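Local coordinates for NADPH-flavin oxidoreductase (Vibrio parahaemolyticus serotype O3:K6, PDB 5UU6), which binds flavin mononucleotide and probably uses NADPH to reduce flavins or nitro compounds, at residues C83-Q87 and L148-T152. Sequence-based numbering, arbitrary orientation.
Sequences CIDYQ and LPQNT
Asp85 and Thr152 form an antiparallel non-hydrogen-bonded pair, with their CA atoms 4.5 Å apart. Beyond it, Tyr86 N donates to Asn151 O at 2.8 Å. At the pair itself, Thr152 CA makes a close C-H...O contact with Ile84 O (3.0 Å). Residues 149-152 make a type II turn leading into strand 152-161. Thr152 OG1 bonds back to Pro149 O within this turn. The pairing joins the end of strand 78-85 to the start of strand 152-161, the two central strands of the antiparallel sheet in this nitroreductase fold. Gln87, in the first turn of helix 87-92, lies over the turn. Its CG is anti to the backbone N (chi1 -180°) and the chain bends at chi2. CG then rests 3.6 Å from Pro149 CG, and NE2 reaches Gln150 O at 2.9 Å. This bond is almost straight (171°), but the donor sits above the carbonyl plane. Thr152 CG2 packs against both Gln87 CB (3.6 Å) and the Asp85 carboxylate. Asp85 OD1 accepts from Arg88 N and, weakly, Gln87 N; OD2 hydrogen-bonds to Ser50 OG of its own chain and to Tyr184 OH of the second subunit. The same Tyr184 packs on Pro149 and Gln87.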
ATOM      1  N   CYS A  83       0.381  11.442   0.737  1.00 10.79           N
ATOM      2  CA  CYS A  83      -0.039  11.854   2.060  1.00 11.11           C
ATOM      3  C   CYS A  83      -1.347  11.196   2.444  1.00 11.02           C
ATOM      4  O   CYS A  83      -2.251  11.090   1.619  1.00 12.85           O
ATOM      5  CB  CYS A  83      -0.267  13.382   2.132  1.00 14.15           C
ATOM      6  SG  CYS A  83       1.130  14.334   1.457  1.00 22.11           S
ATOM      7  N   ILE A  84      -1.467  10.827   3.722  1.00 10.98           N
ATOM      8  CA  ILE A  84      -2.781  10.565   4.308  1.00 16.08           C
ATOM      9  C   ILE A  84      -3.588  11.855   4.369  1.00 15.19           C
ATOM     10  O   ILE A  84      -3.076  12.913   4.776  1.00 16.86           O
ATOM     11  CB  ILE A  84      -2.605   9.984   5.719  1.00 19.09           C
ATOM     12  CG1 ILE A  84      -1.890   8.655   5.637  1.00 23.79           C
ATOM     13  CG2 ILE A  84      -3.972   9.849   6.411  1.00 14.73           C
ATOM     14  CD1 ILE A  84      -1.522   8.119   7.036  1.00 28.47           C
ATOM     15  N   ASP A  85      -4.866  11.790   4.004  1.00 13.26           N
ATOM     16  CA  ASP A  85      -5.695  12.999   3.989  1.00 13.66           C
ATOM     17  C   ASP A  85      -7.060  12.675   4.590  1.00 19.53           C
ATOM     18  O   ASP A  85      -7.895  12.051   3.926  1.00 16.95           O
ATOM     19  CB  ASP A  85      -5.834  13.571   2.569  1.00 13.93           C
ATOM     20  CG  ASP A  85      -6.444  14.985   2.546  1.00 26.07           C
ATOM     21  OD1 ASP A  85      -7.195  15.356   3.488  1.00 24.71           O
ATOM     22  OD2 ASP A  85      -6.211  15.723   1.558  1.00 23.20           O
ATOM     23  N   TYR A  86      -7.267  13.078   5.850  1.00 14.82           N
ATOM     24  CA  TYR A  86      -8.594  13.189   6.444  1.00 15.82           C
ATOM     25  C   TYR A  86      -9.041  14.647   6.564  1.00 17.92           C
ATOM     26  O   TYR A  86     -10.047  14.941   7.220  1.00 18.11           O
ATOM     27  CB  TYR A  86      -8.635  12.482   7.807  1.00 16.80           C
ATOM     28  CG  TYR A  86      -8.510  10.978   7.620  1.00 14.72           C
ATOM     29  CD1 TYR A  86      -9.605  10.224   7.277  1.00 14.87           C
ATOM     30  CD2 TYR A  86      -7.270  10.329   7.748  1.00 13.75           C
ATOM     31  CE1 TYR A  86      -9.494   8.858   7.076  1.00 17.38           C
ATOM     32  CE2 TYR A  86      -7.141   8.957   7.530  1.00 12.96           C
ATOM     33  CZ  TYR A  86      -8.251   8.228   7.206  1.00 13.72           C
ATOM     34  OH  TYR A  86      -8.155   6.854   6.981  1.00 15.14           O
ATOM     35  N   GLN A  87      -8.302  15.573   5.948  1.00 17.16           N
ATOM     36  CA  GLN A  87      -8.709  16.967   6.001  1.00 18.53           C
ATOM     37  C   GLN A  87      -9.843  17.264   5.030  1.00 19.32           C
ATOM     38  O   GLN A  87     -10.706  18.093   5.345  1.00 20.70           O
ATOM     39  CB  GLN A  87      -7.521  17.892   5.750  1.00 18.56           C
ATOM     40  CG  GLN A  87      -7.876  19.403   5.791  1.00 20.13           C
ATOM     41  CD  GLN A  87      -8.650  19.835   7.029  1.00 24.73           C
ATOM     42  OE1 GLN A  87      -9.742  20.357   6.916  1.00 27.65           O
ATOM     43  NE2 GLN A  87      -8.078  19.639   8.209  1.00 21.19           N
ATOM     44  N   LEU A 148       1.024  21.337   4.815  1.00 20.68           N
ATOM     45  CA  LEU A 148      -0.084  20.420   5.083  1.00 25.18           C
ATOM     46  C   LEU A 148      -0.896  20.886   6.293  1.00 27.31           C
ATOM     47  O   LEU A 148      -0.319  21.287   7.311  1.00 26.33           O
ATOM     48  CB  LEU A 148       0.430  19.013   5.332  1.00 21.00           C
ATOM     49  CG  LEU A 148       1.320  18.438   4.238  1.00 21.44           C
ATOM     50  CD1 LEU A 148       1.711  17.048   4.678  1.00 24.58           C
ATOM     51  CD2 LEU A 148       0.540  18.401   2.928  1.00 15.23           C
ATOM     52  N   PRO A 149      -2.227  20.826   6.214  1.00 19.54           N
ATOM     53  CA  PRO A 149      -3.070  21.120   7.377  1.00 23.59           C
ATOM     54  C   PRO A 149      -3.110  19.957   8.369  1.00 21.95           C
ATOM     55  O   PRO A 149      -2.528  18.894   8.174  1.00 21.77           O
ATOM     56  CB  PRO A 149      -4.451  21.338   6.754  1.00 23.04           C
ATOM     57  CG  PRO A 149      -4.463  20.412   5.571  1.00 19.55           C
ATOM     58  CD  PRO A 149      -3.027  20.436   5.041  1.00 23.10           C
ATOM     59  N   GLN A 150      -3.821  20.189   9.461  1.00 17.41           N
ATOM     60  CA  GLN A 150      -4.170  19.122  10.379  1.00 17.14           C
ATOM     61  C   GLN A 150      -4.935  18.018   9.654  1.00 17.82           C
ATOM     62  O   GLN A 150      -5.563  18.244   8.610  1.00 19.98           O
ATOM     63  CB  GLN A 150      -5.001  19.700  11.534  1.00 25.68           C
ATOM     64  CG  GLN A 150      -4.193  20.615  12.454  1.00 25.96           C
ATOM     65  CD  GLN A 150      -2.980  19.902  13.051  1.00 28.02           C
ATOM     66  OE1 GLN A 150      -1.847  20.107  12.610  1.00 36.14           O
ATOM     67  NE2 GLN A 150      -3.218  19.053  14.039  1.00 20.37           N
ATOM     68  N   ASN A 151      -4.847  16.802  10.196  1.00 15.70           N
ATOM     69  CA  ASN A 151      -5.507  15.609   9.653  1.00 17.81           C
ATOM     70  C   ASN A 151      -4.876  15.113   8.360  1.00 17.80           C
ATOM     71  O   ASN A 151      -5.483  14.312   7.651  1.00 23.25           O
ATOM     72  CB  ASN A 151      -7.017  15.833   9.421  1.00 22.11           C
ATOM     73  CG  ASN A 151      -7.827  15.857  10.714  1.00 25.08           C
ATOM     74  OD1 ASN A 151      -7.277  15.891  11.817  1.00 20.55           O
ATOM     75  ND2 ASN A 151      -9.150  15.809  10.577  1.00 30.76           N
ATOM     76  N   THR A 152      -3.681  15.584   8.011  1.00 14.69           N
ATOM     77  CA  THR A 152      -2.912  15.049   6.888  1.00 13.96           C
ATOM     78  C   THR A 152      -1.490  14.782   7.376  1.00 16.81           C
ATOM     79  O   THR A 152      -1.041  15.380   8.359  1.00 18.39           O
ATOM     80  CB  THR A 152      -2.878  16.012   5.685  1.00 17.75           C
ATOM     81  OG1 THR A 152      -2.122  17.181   6.036  1.00 23.62           O
ATOM     82  CG2 THR A 152      -4.248  16.465   5.337  1.00 18.54           C
TER